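Local coordinates for ferric-siderophore receptor protein (Streptomyces coelicolor, PDB 2X4L), which probably binds ferric siderophores outside the cell membrane and hands them on for uptake, at residues I145-F148 with Q154-Q157; E112-T117 with W126-E131; P197-L202 with E316-A321; A191-K196 with L228-V233. All blocks are in the same frame, centred on the assembly; numbering follows the deposited sequence.

Contact 1 of 4, residues I145-F148 with Q154-Q157; sequences ISVF and QPLQ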
loop_
_atom_site.group_PDB
_atom_site.type_symbol
_atom_site.label_atom_id
_atom_site.label_comp_id
_atom_site.label_asym_id
_atom_site.label_seq_id
_atom_site.Cartn_x
_atom_site.Cartn_y
_atom_site.Cartn_z
ATOM N N ILE A 145 0.155 -12.209 2.105
ATOM C CA ILE A 145 0.188 -11.382 3.269
ATOM C C ILE A 145 -1.029 -10.490 3.281
ATOM O O ILE A 145 -1.312 -9.778 2.326
ATOM C CB ILE A 145 1.431 -10.550 3.373
ATOM C CG1 ILE A 145 2.726 -11.444 3.352
ATOM C CG2 ILE A 145 1.421 -9.678 4.674
ATOM C CD1 ILE A 145 2.783 -12.435 4.556
ATOM N N SER A 146 -1.855 -10.632 4.306
ATOM C CA SER A 146 -3.137 -9.901 4.344
ATOM C C SER A 146 -3.006 -8.450 4.763
ATOM O O SER A 146 -2.341 -8.084 5.709
ATOM C CB SER A 146 -4.164 -10.571 5.287
ATOM O OG SER A 146 -5.395 -9.784 5.196
ATOM N N VAL A 147 -3.620 -7.625 3.922
ATOM C CA VAL A 147 -3.764 -6.191 4.183
ATOM C C VAL A 147 -5.277 -5.809 4.193
ATOM O O VAL A 147 -5.655 -4.693 3.681
ATOM C CB VAL A 147 -2.973 -5.327 3.178
ATOM C CG1 VAL A 147 -1.493 -5.545 3.347
ATOM C CG2 VAL A 147 -3.378 -5.654 1.715
ATOM N N PHE A 148 -6.069 -6.704 4.756
ATOM C CA PHE A 148 -7.550 -6.528 4.894
ATOM C C PHE A 148 -7.933 -6.362 6.368
ATOM O O PHE A 148 -7.669 -7.273 7.145
ATOM C CB PHE A 148 -8.302 -7.763 4.308
ATOM C CG PHE A 148 -9.811 -7.647 4.389
ATOM C CD1 PHE A 148 -10.552 -6.529 3.916
ATOM C CD2 PHE A 148 -10.515 -8.698 4.941
ATOM C CE1 PHE A 148 -11.937 -6.504 4.037
ATOM C CE2 PHE A 148 -11.873 -8.655 5.083
ATOM C CZ PHE A 148 -12.598 -7.575 4.647
ATOM N N GLN A 154 0.345 -5.048 11.723
ATOM C CA GLN A 154 0.148 -6.470 11.480
ATOM C C GLN A 154 0.973 -6.946 10.290
ATOM O O GLN A 154 1.983 -7.626 10.468
ATOM C CB GLN A 154 -1.334 -6.773 11.247
ATOM C CG GLN A 154 -1.647 -8.252 11.087
ATOM C CD GLN A 154 -2.781 -8.708 11.982
ATOM O OE1 GLN A 154 -3.622 -7.909 12.395
ATOM N NE2 GLN A 154 -2.810 -10.000 12.288
ATOM N N PRO A 155 0.548 -6.594 9.079
ATOM C CA PRO A 155 1.293 -7.022 7.894
ATOM C C PRO A 155 2.743 -6.580 7.903
ATOM O O PRO A 155 3.528 -7.223 7.269
ATOM C CB PRO A 155 0.494 -6.399 6.746
ATOM C CG PRO A 155 -0.264 -5.236 7.371
ATOM C CD PRO A 155 -0.641 -5.811 8.713
ATOM N N LEU A 156 3.084 -5.487 8.603
ATOM C CA LEU A 156 4.540 -5.152 8.717
ATOM C C LEU A 156 5.308 -6.222 9.456
ATOM O O LEU A 156 6.394 -6.645 9.045
ATOM C CB LEU A 156 4.746 -3.802 9.403
ATOM C CG LEU A 156 4.455 -2.610 8.479
ATOM C CD1 LEU A 156 4.523 -1.285 9.294
ATOM C CD2 LEU A 156 5.529 -2.526 7.439
ATOM N N GLN A 157 4.759 -6.661 10.565
ATOM C CA GLN A 157 5.534 -7.672 11.259
ATOM C C GLN A 157 5.462 -9.009 10.502
ATOM O O GLN A 157 6.492 -9.707 10.503
ATOM C CB GLN A 157 5.126 -7.728 12.655
ATOM C CG GLN A 157 3.777 -8.166 12.939
ATOM C CD GLN A 157 3.736 -8.664 14.374
ATOM O OE1 GLN A 157 3.176 -7.994 15.264
ATOM N NE2 GLN A 157 4.397 -9.796 14.623
#
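The puckered pyrrolidine ring of P155 meets I145, S146 and V147, at the turn from edge strand 142-146 into helix 153-165 of the Rossmann-like N-terminal lobe. The carbonyl oxygen of S146 comes in over one face of the ring, off centre, with S146 O 3.5 Å from P155 CB and 3.9 Å from P155 CG. At the CB edge, nearly level with the ring, V147 CG1 stands 4.0 Å from P155 CB, its side chain crossing that of the proline at about a right angle. I145 reaches the same carbon from the side on which the S146 oxygen lies, CG2 being 4.0 Å from P155 CB. With chi1 at -57°, the I145 CG1 branch stays beside its own backbone N, while CG2, anti to that N, takes up the contact. No hydrogen bond crosses between 145-148 and 154-157; the proline, in the first turn of its helix, has no N-H to place. The strand end is held from elsewhere, since S146 N bonds D34 OD2 and V147 bonds T118 through the backbone. S146 also closes an ST turn, F148 N donating to S146 OG at 3.2 Å with an N-H...O angle of 153°.

Contact 2 of 4, residues E112-T117 with W126-E131; sequences EVLITT and WSVPEE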
loop_
_atom_site.group_PDB
_atom_site.type_symbol
_atom_site.label_atom_id
_atom_site.label_comp_id
_atom_site.label_asym_id
_atom_site.label_seq_id
_atom_site.Cartn_x
_atom_site.Cartn_y
_atom_site.Cartn_z
ATOM N N GLU A 112 10.058 -20.428 -7.745
ATOM C CA GLU A 112 9.995 -21.323 -6.558
ATOM C C GLU A 112 8.897 -20.902 -5.572
ATOM O O GLU A 112 8.382 -21.702 -4.816
ATOM C CB GLU A 112 11.361 -21.457 -5.874
ATOM C CG GLU A 112 12.313 -22.329 -6.729
ATOM C CD GLU A 112 13.731 -22.154 -6.383
ATOM O OE1 GLU A 112 14.219 -21.102 -5.983
ATOM O OE2 GLU A 112 14.446 -23.158 -6.647
ATOM N N VAL A 113 8.526 -19.626 -5.574
ATOM C CA VAL A 113 7.391 -19.156 -4.747
ATOM C C VAL A 113 6.955 -17.849 -5.379
ATOM O O VAL A 113 7.750 -17.061 -5.886
ATOM C CB VAL A 113 7.833 -18.980 -3.216
ATOM C CG1 VAL A 113 8.871 -17.818 -3.067
ATOM C CG2 VAL A 113 6.616 -18.802 -2.291
ATOM N N LEU A 114 5.656 -17.625 -5.321
ATOM C CA LEU A 114 5.008 -16.324 -5.680
ATOM C C LEU A 114 4.477 -15.698 -4.390
ATOM O O LEU A 114 3.861 -16.352 -3.535
ATOM C CB LEU A 114 3.852 -16.634 -6.642
ATOM C CG LEU A 114 3.129 -15.373 -7.092
ATOM C CD1 LEU A 114 2.653 -15.481 -8.563
ATOM C CD2 LEU A 114 1.903 -15.074 -6.189
ATOM N N ILE A 115 4.720 -14.399 -4.246
ATOM C CA ILE A 115 4.362 -13.711 -2.965
ATOM C C ILE A 115 3.556 -12.447 -3.330
ATOM O O ILE A 115 4.041 -11.635 -4.143
ATOM C CB ILE A 115 5.634 -13.324 -2.175
ATOM C CG1 ILE A 115 6.615 -14.525 -2.086
ATOM C CG2 ILE A 115 5.207 -12.748 -0.752
ATOM C CD1 ILE A 115 7.850 -14.174 -1.188
ATOM N N THR A 116 2.417 -12.275 -2.722
ATOM C CA THR A 116 1.646 -11.060 -2.921
ATOM C C THR A 116 0.828 -10.744 -1.700
ATOM O O THR A 116 0.921 -11.473 -0.666
ATOM C CB THR A 116 0.789 -11.232 -4.198
ATOM O OG1 THR A 116 0.210 -9.941 -4.550
ATOM C CG2 THR A 116 -0.362 -12.297 -4.075
ATOM N N THR A 117 0.056 -9.687 -1.765
ATOM C CA THR A 117 -0.831 -9.332 -0.698
ATOM C C THR A 117 -2.212 -9.861 -1.006
ATOM O O THR A 117 -2.488 -10.434 -2.058
ATOM C CB THR A 117 -0.859 -7.781 -0.597
ATOM O OG1 THR A 117 -1.106 -7.198 -1.888
ATOM C CG2 THR A 117 0.432 -7.265 0.031
ATOM N N TRP A 126 -3.601 -10.775 -4.713
ATOM C CA TRP A 126 -3.706 -9.440 -5.338
ATOM C C TRP A 126 -2.846 -9.334 -6.580
ATOM O O TRP A 126 -1.645 -9.716 -6.606
ATOM C CB TRP A 126 -3.190 -8.424 -4.319
ATOM C CG TRP A 126 -3.304 -6.966 -4.770
ATOM C CD1 TRP A 126 -2.271 -6.112 -4.885
ATOM C CD2 TRP A 126 -4.504 -6.198 -5.017
ATOM N NE1 TRP A 126 -2.749 -4.838 -5.195
ATOM C CE2 TRP A 126 -4.105 -4.871 -5.221
ATOM C CE3 TRP A 126 -5.898 -6.489 -4.982
ATOM C CZ2 TRP A 126 -5.003 -3.846 -5.478
ATOM C CZ3 TRP A 126 -6.820 -5.462 -5.246
ATOM C CH2 TRP A 126 -6.355 -4.151 -5.459
ATOM N N SER A 127 -3.489 -8.897 -7.647
ATOM C CA SER A 127 -2.871 -8.561 -8.928
ATOM C C SER A 127 -2.569 -9.781 -9.805
ATOM O O SER A 127 -2.059 -9.606 -10.936
ATOM C CB SER A 127 -1.575 -7.697 -8.714
ATOM O OG SER A 127 -1.272 -6.944 -9.900
ATOM N N VAL A 128 -2.842 -10.996 -9.341
ATOM C CA VAL A 128 -2.647 -12.189 -10.173
ATOM C C VAL A 128 -3.897 -12.196 -11.045
ATOM O O VAL A 128 -5.019 -12.166 -10.537
ATOM C CB VAL A 128 -2.539 -13.468 -9.315
ATOM C CG1 VAL A 128 -2.472 -14.683 -10.223
ATOM C CG2 VAL A 128 -1.256 -13.432 -8.512
ATOM N N PRO A 129 -3.723 -12.228 -12.388
ATOM C CA PRO A 129 -4.896 -12.113 -13.254
ATOM C C PRO A 129 -5.926 -13.179 -12.942
ATOM O O PRO A 129 -5.571 -14.361 -12.895
ATOM C CB PRO A 129 -4.358 -12.229 -14.649
ATOM C CG PRO A 129 -2.898 -12.116 -14.586
ATOM C CD PRO A 129 -2.441 -12.230 -13.118
ATOM N N GLU A 130 -7.183 -12.751 -12.792
ATOM C CA GLU A 130 -8.194 -13.705 -12.547
ATOM C C GLU A 130 -8.322 -14.729 -13.641
ATOM O O GLU A 130 -8.531 -15.875 -13.326
ATOM C CB GLU A 130 -9.522 -12.951 -12.433
ATOM C CG GLU A 130 -10.627 -13.881 -11.957
ATOM C CD GLU A 130 -10.429 -14.129 -10.449
ATOM O OE1 GLU A 130 -9.643 -13.358 -9.765
ATOM O OE2 GLU A 130 -11.045 -15.109 -9.980
ATOM N N GLU A 131 -8.134 -14.315 -14.871
ATOM C CA GLU A 131 -8.325 -15.263 -15.977
ATOM C C GLU A 131 -7.214 -16.290 -16.116
ATOM O O GLU A 131 -7.413 -17.298 -16.851
ATOM C CB GLU A 131 -8.485 -14.526 -17.260
ATOM C CG GLU A 131 -7.244 -13.813 -17.708
ATOM C CD GLU A 131 -7.050 -12.384 -17.179
ATOM O OE1 GLU A 131 -7.621 -11.942 -16.066
ATOM O OE2 GLU A 131 -6.283 -11.700 -17.931
#
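W126 lies against T117 and T116, where the loop after strand 113-118 returns to that strand's C-terminal end in the parallel sheet of the Rossmann-like N-terminal lobe. W126 CB rests 3.1 Å from T117 O. With CG anti to the backbone N (chi1 -177°), the side chain runs alongside that of T117, whose OG1 lies 3.4 Å from W126 CD1 and meets the ring obliquely. Farther out the indole leaves the strand: NE1 bonds E299 OE1, probably across the cleft between the lobes, and the rings of W98 and F51 meet it edge-to-face. Two bonds fix the base of this residue. W126 N donates to T117 O at 2.9 Å (161°), and T116 OG1 donates to W126 O at 2.8 Å, tilted 19° from the carbonyl plane. T116 OG1 is anti to its own backbone N, which turns the hydroxyl to the loop, while T116 CG2 sits 3.6 Å from W126 N. A valine here has no hydroxyl to offer, and W126 O would probably be left without this donor, its peptide freer to turn. Deeper in, against F69, L114 CD2 meets V128 CG2 at 4.3 Å.

Contact 3 of 4, residues P197-L202 with E316-A321; sequences PEIRVL and EAIENA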
loop_
_atom_site.group_PDB
_atom_site.type_symbol
_atom_site.label_atom_id
_atom_site.label_comp_id
_atom_site.label_asym_id
_atom_site.label_seq_id
_atom_site.Cartn_x
_atom_site.Cartn_y
_atom_site.Cartn_z
ATOM N N PRO A 197 -6.582 18.153 17.424
ATOM C CA PRO A 197 -7.682 17.181 17.353
ATOM C C PRO A 197 -8.746 17.752 16.405
ATOM O O PRO A 197 -9.574 16.966 15.890
ATOM C CB PRO A 197 -8.202 17.108 18.813
ATOM C CG PRO A 197 -7.834 18.390 19.380
ATOM C CD PRO A 197 -6.416 18.652 18.812
ATOM N N GLU A 198 -8.626 19.053 16.125
ATOM C CA GLU A 198 -9.666 19.718 15.264
ATOM C C GLU A 198 -9.385 19.545 13.786
ATOM O O GLU A 198 -10.280 19.811 12.950
ATOM C CB GLU A 198 -9.750 21.211 15.576
ATOM C CG GLU A 198 -8.620 22.111 15.121
ATOM C CD GLU A 198 -7.267 21.977 15.949
ATOM O OE1 GLU A 198 -7.217 21.156 16.878
ATOM O OE2 GLU A 198 -6.290 22.676 15.651
ATOM N N ILE A 199 -8.178 19.097 13.445
ATOM C CA ILE A 199 -7.778 18.890 12.031
ATOM C C ILE A 199 -8.408 17.635 11.430
ATOM O O ILE A 199 -8.110 16.522 11.896
ATOM C CB ILE A 199 -6.230 18.927 11.847
ATOM C CG1 ILE A 199 -5.708 20.296 12.331
ATOM C CG2 ILE A 199 -5.884 18.549 10.387
ATOM C CD1 ILE A 199 -6.288 21.562 11.543
ATOM N N ARG A 200 -9.277 17.808 10.444
ATOM C CA ARG A 200 -10.072 16.703 9.828
ATOM C C ARG A 200 -9.353 16.254 8.562
ATOM O O ARG A 200 -9.065 17.086 7.681
ATOM C CB ARG A 200 -11.442 17.215 9.407
ATOM C CG ARG A 200 -12.210 17.657 10.602
ATOM C CD ARG A 200 -13.346 18.651 10.305
ATOM N NE ARG A 200 -12.840 19.916 9.855
ATOM C CZ ARG A 200 -13.576 20.989 9.541
ATOM N NH1 ARG A 200 -14.880 20.995 9.669
ATOM N NH2 ARG A 200 -12.950 22.063 9.135
ATOM N N VAL A 201 -8.985 14.994 8.496
ATOM C CA VAL A 201 -8.295 14.398 7.342
ATOM C C VAL A 201 -9.221 13.612 6.445
ATOM O O VAL A 201 -9.971 12.765 6.984
ATOM C CB VAL A 201 -7.197 13.456 7.883
ATOM C CG1 VAL A 201 -6.421 12.883 6.640
ATOM C CG2 VAL A 201 -6.238 14.298 8.789
ATOM N N LEU A 202 -9.178 13.877 5.129
ATOM C CA LEU A 202 -9.996 13.199 4.179
ATOM C C LEU A 202 -9.108 12.373 3.316
ATOM O O LEU A 202 -8.091 12.870 2.756
ATOM C CB LEU A 202 -10.788 14.182 3.353
ATOM C CG LEU A 202 -11.774 13.451 2.412
ATOM C CD1 LEU A 202 -12.983 14.286 2.179
ATOM C CD2 LEU A 202 -11.088 13.156 1.101
ATOM N N GLU A 316 3.449 15.610 9.728
ATOM C CA GLU A 316 3.864 16.933 9.282
ATOM C C GLU A 316 2.654 17.754 8.804
ATOM O O GLU A 316 2.543 18.940 9.120
ATOM C CB GLU A 316 4.906 16.784 8.164
ATOM C CG GLU A 316 5.373 18.133 7.611
ATOM C CD GLU A 316 6.358 17.936 6.506
ATOM O OE1 GLU A 316 6.152 17.182 5.539
ATOM O OE2 GLU A 316 7.428 18.524 6.626
ATOM N N ALA A 317 1.766 17.141 8.027
ATOM C CA ALA A 317 0.663 17.847 7.498
ATOM C C ALA A 317 -0.252 18.317 8.647
ATOM O O ALA A 317 -0.661 19.471 8.704
ATOM C CB ALA A 317 -0.136 16.936 6.503
ATOM N N ILE A 318 -0.466 17.418 9.626
ATOM C CA ILE A 318 -1.342 17.794 10.750
ATOM C C ILE A 318 -0.706 18.856 11.629
ATOM O O ILE A 318 -1.369 19.801 12.057
ATOM C CB ILE A 318 -1.701 16.511 11.565
ATOM C CG1 ILE A 318 -2.665 15.634 10.689
ATOM C CG2 ILE A 318 -2.463 16.872 12.906
ATOM C CD1 ILE A 318 -2.884 14.246 11.366
ATOM N N GLU A 319 0.579 18.714 11.880
ATOM C CA GLU A 319 1.323 19.704 12.705
ATOM C C GLU A 319 1.192 21.114 12.159
ATOM O O GLU A 319 1.041 22.057 12.936
ATOM C CB GLU A 319 2.848 19.311 12.767
ATOM C CG GLU A 319 3.103 18.072 13.596
ATOM C CD GLU A 319 4.379 17.358 13.249
ATOM O OE1 GLU A 319 5.152 17.864 12.338
ATOM O OE2 GLU A 319 4.643 16.265 13.833
ATOM N N ASN A 320 1.207 21.215 10.832
ATOM C CA ASN A 320 1.245 22.544 10.193
ATOM C C ASN A 320 -0.088 22.999 9.649
ATOM O O ASN A 320 -0.192 24.186 9.277
ATOM C CB ASN A 320 2.310 22.478 9.169
ATOM C CG ASN A 320 3.664 22.256 9.853
ATOM O OD1 ASN A 320 4.249 21.135 9.873
ATOM N ND2 ASN A 320 4.156 23.329 10.510
ATOM N N ALA A 321 -1.112 22.150 9.709
ATOM C CA ALA A 321 -2.377 22.491 9.063
ATOM C C ALA A 321 -3.126 23.604 9.809
ATOM O O ALA A 321 -3.163 23.657 11.044
ATOM C CB ALA A 321 -3.248 21.238 9.057
#
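I199 and V201 meet I318 and A321 mainly through apolar side chains, with no hydrogen bond between 197-202 and 316-321. The I199 side chain brings both branches to the A321 methyl: I199 CD1 lies 3.9 Å from A321 CB and I199 CG2 4.0 Å from it. With chi1 at -59°, CG2 is anti to the backbone N of I199, and it also approaches I318 CG1 at 4.4 Å. Two residues on, V201 CG2 touches I318 CD1 at 4.2 Å, the far end of an extended isoleucine (chi2 172°). I318 thus fits against both I199 and V201, while V262 of the neighbouring strand touches I199 and A321. The polar contacts lie around this apolar patch. In the helix, N320 N bonds E316 O at 3.1 Å, and A321 is the first residue to leave helical angles. K196 NZ bonds the carbonyl oxygens of I318, E319 and A321, a positive charge that would probably complement the helix's C-terminal end. R200 NE forms a salt bridge with D261. A helix laid over a sheet by branched aliphatic side chains is typical of α/β lobes, here the end of helix 304-320 packed on the C-terminal lobe's sheet.

Contact 4 of 4, residues A191-K196 with L228-V233; sequences AAAKAK and LGVNFV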
loop_
_atom_site.group_PDB
_atom_site.type_symbol
_atom_site.label_atom_id
_atom_site.label_comp_id
_atom_site.label_asym_id
_atom_site.label_seq_id
_atom_site.Cartn_x
_atom_site.Cartn_y
_atom_site.Cartn_z
ATOM N N ALA A 191 1.383 12.194 18.732
ATOM C CA ALA A 191 1.512 13.536 19.382
ATOM C C ALA A 191 0.839 14.615 18.528
ATOM O O ALA A 191 0.166 15.473 19.072
ATOM C CB ALA A 191 3.023 13.884 19.587
ATOM N N ALA A 192 1.044 14.531 17.206
ATOM C CA ALA A 192 0.488 15.564 16.328
ATOM C C ALA A 192 -1.066 15.530 16.468
ATOM O O ALA A 192 -1.730 16.545 16.465
ATOM C CB ALA A 192 0.923 15.325 14.914
ATOM N N ALA A 193 -1.640 14.316 16.479
ATOM C CA ALA A 193 -3.081 14.157 16.505
ATOM C C ALA A 193 -3.624 14.591 17.851
ATOM O O ALA A 193 -4.727 15.194 17.892
ATOM C CB ALA A 193 -3.428 12.720 16.149
ATOM N N LYS A 194 -2.850 14.390 18.928
ATOM C CA LYS A 194 -3.236 14.935 20.224
ATOM C C LYS A 194 -3.208 16.473 20.276
ATOM O O LYS A 194 -4.105 17.126 20.931
ATOM C CB LYS A 194 -2.319 14.343 21.329
ATOM C CG LYS A 194 -2.802 14.726 22.700
ATOM C CD LYS A 194 -1.896 14.237 23.765
ATOM C CE LYS A 194 -1.287 12.899 23.475
ATOM N NZ LYS A 194 0.089 13.131 24.012
ATOM N N ALA A 195 -2.179 17.046 19.636
ATOM C CA ALA A 195 -2.082 18.531 19.586
ATOM C C ALA A 195 -3.122 19.215 18.738
ATOM O O ALA A 195 -3.376 20.409 18.941
ATOM C CB ALA A 195 -0.687 18.967 19.156
ATOM N N LYS A 196 -3.592 18.510 17.701
ATOM C CA LYS A 196 -4.440 19.146 16.617
ATOM C C LYS A 196 -5.717 18.331 16.380
ATOM O O LYS A 196 -5.978 17.872 15.239
ATOM C CB LYS A 196 -3.572 19.257 15.328
ATOM C CG LYS A 196 -2.256 20.118 15.374
ATOM C CD LYS A 196 -2.536 21.623 15.556
ATOM C CE LYS A 196 -3.069 22.312 14.251
ATOM N NZ LYS A 196 -1.971 22.383 13.247
ATOM N N LEU A 228 -3.987 5.801 16.097
ATOM C CA LEU A 228 -2.999 6.729 16.694
ATOM C C LEU A 228 -3.673 8.061 16.980
ATOM O O LEU A 228 -3.057 8.954 17.614
ATOM C CB LEU A 228 -1.827 6.958 15.713
ATOM C CG LEU A 228 -0.980 5.678 15.482
ATOM C CD1 LEU A 228 0.058 5.955 14.386
ATOM C CD2 LEU A 228 -0.223 5.371 16.752
ATOM N N GLY A 229 -4.954 8.223 16.655
ATOM C CA GLY A 229 -5.752 9.371 17.105
ATOM C C GLY A 229 -6.106 10.392 16.032
ATOM O O GLY A 229 -6.773 11.364 16.348
ATOM N N VAL A 230 -5.774 10.114 14.790
ATOM C CA VAL A 230 -6.072 11.047 13.669
ATOM C C VAL A 230 -7.586 11.168 13.501
ATOM O O VAL A 230 -8.283 10.147 13.610
ATOM C CB VAL A 230 -5.412 10.611 12.390
ATOM C CG1 VAL A 230 -5.801 11.524 11.214
ATOM C CG2 VAL A 230 -3.907 10.722 12.542
ATOM N N ASN A 231 -8.046 12.394 13.280
ATOM C CA ASN A 231 -9.482 12.709 13.091
ATOM C C ASN A 231 -9.759 12.597 11.593
ATOM O O ASN A 231 -9.416 13.505 10.812
ATOM C CB ASN A 231 -9.689 14.142 13.601
ATOM C CG ASN A 231 -11.103 14.615 13.468
ATOM O OD1 ASN A 231 -11.935 13.923 12.885
ATOM N ND2 ASN A 231 -11.355 15.885 13.885
ATOM N N PHE A 232 -10.346 11.497 11.201
ATOM C CA PHE A 232 -10.752 11.316 9.789
ATOM C C PHE A 232 -12.167 11.661 9.520
ATOM O O PHE A 232 -13.091 11.378 10.347
ATOM C CB PHE A 232 -10.563 9.861 9.323
ATOM C CG PHE A 232 -9.113 9.539 9.030
ATOM C CD1 PHE A 232 -8.335 9.045 10.032
ATOM C CD2 PHE A 232 -8.551 9.795 7.781
ATOM C CE1 PHE A 232 -6.969 8.761 9.757
ATOM C CE2 PHE A 232 -7.202 9.523 7.495
ATOM C CZ PHE A 232 -6.424 9.044 8.521
ATOM N N VAL A 233 -12.380 12.207 8.318
ATOM C CA VAL A 233 -13.723 12.207 7.696
ATOM C C VAL A 233 -14.116 10.754 7.450
ATOM O O VAL A 233 -13.322 9.958 6.917
ATOM C CB VAL A 233 -13.682 12.935 6.323
ATOM C CG1 VAL A 233 -15.030 12.756 5.583
ATOM C CG2 VAL A 233 -13.422 14.361 6.588
HETATM O O HOH W 1 -6.641 14.244 16.063
#
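The Schellman motif that ends helix 220-227 rests, through G229, on A193 in the last turn of helix 173-195, the long helix that in this family links the two lobes. The contact centres on one methyl. A193 CB stands almost straight above the carbonyl carbon of the flat G229-V230 peptide, 3.6 Å from G229 C and 3.8 Å from V230 N, and lies 4.1 Å from L228 O at the preceding turn. V230 adds one branch: its CB points away from the helix, but with CG1 anti to the backbone N (chi1 176°) CG2 stays beside that N, at 4.2 Å from A193 CB. The closeness of the backbones leaves little room here. G229 has a phi of 109°, at which a CB would be jammed against L228 O and would also come near the A193 methyl, and glycine meets both limits. No direct hydrogen bond joins the segments, but a water bridges them, donating to A193 O at 2.8 Å and to G229 O at 2.9 Å; A193 O thereby gains a partner at the end of the helix. Beyond it the chain leaves the helix at K196. N231 turns ND2 to P197 O. L189 packs on L228 and V230. The small A193 fitted against the C' glycine of a Schellman motif thus brings the end of helix 220-227 onto the end of the long interlobe helix, an arrangement consistent with a class III binding protein.

The four contacts fall into two pairs, one in each lobe. Contacts 1 and 2, with centres 16 Å apart, share the N-terminal parallel sheet: strands 142-146 and 113-118 are neighbours, and I145 N lies 3.0 Å from T116 O in a probable hydrogen bond. Contacts 3 and 4, centres 7 Å apart, share the C-terminal sheet, with V201 N 2.8 Å from N231 O, also probably bonded. Between the pairs, centres of contacts 2 and 3 are 37 Å apart, on opposite sides of the chain's centre. Helix 173-195 runs between the lobes, and contact 2 probably borders the cleft between them, where a ferric siderophore would be expected to bind.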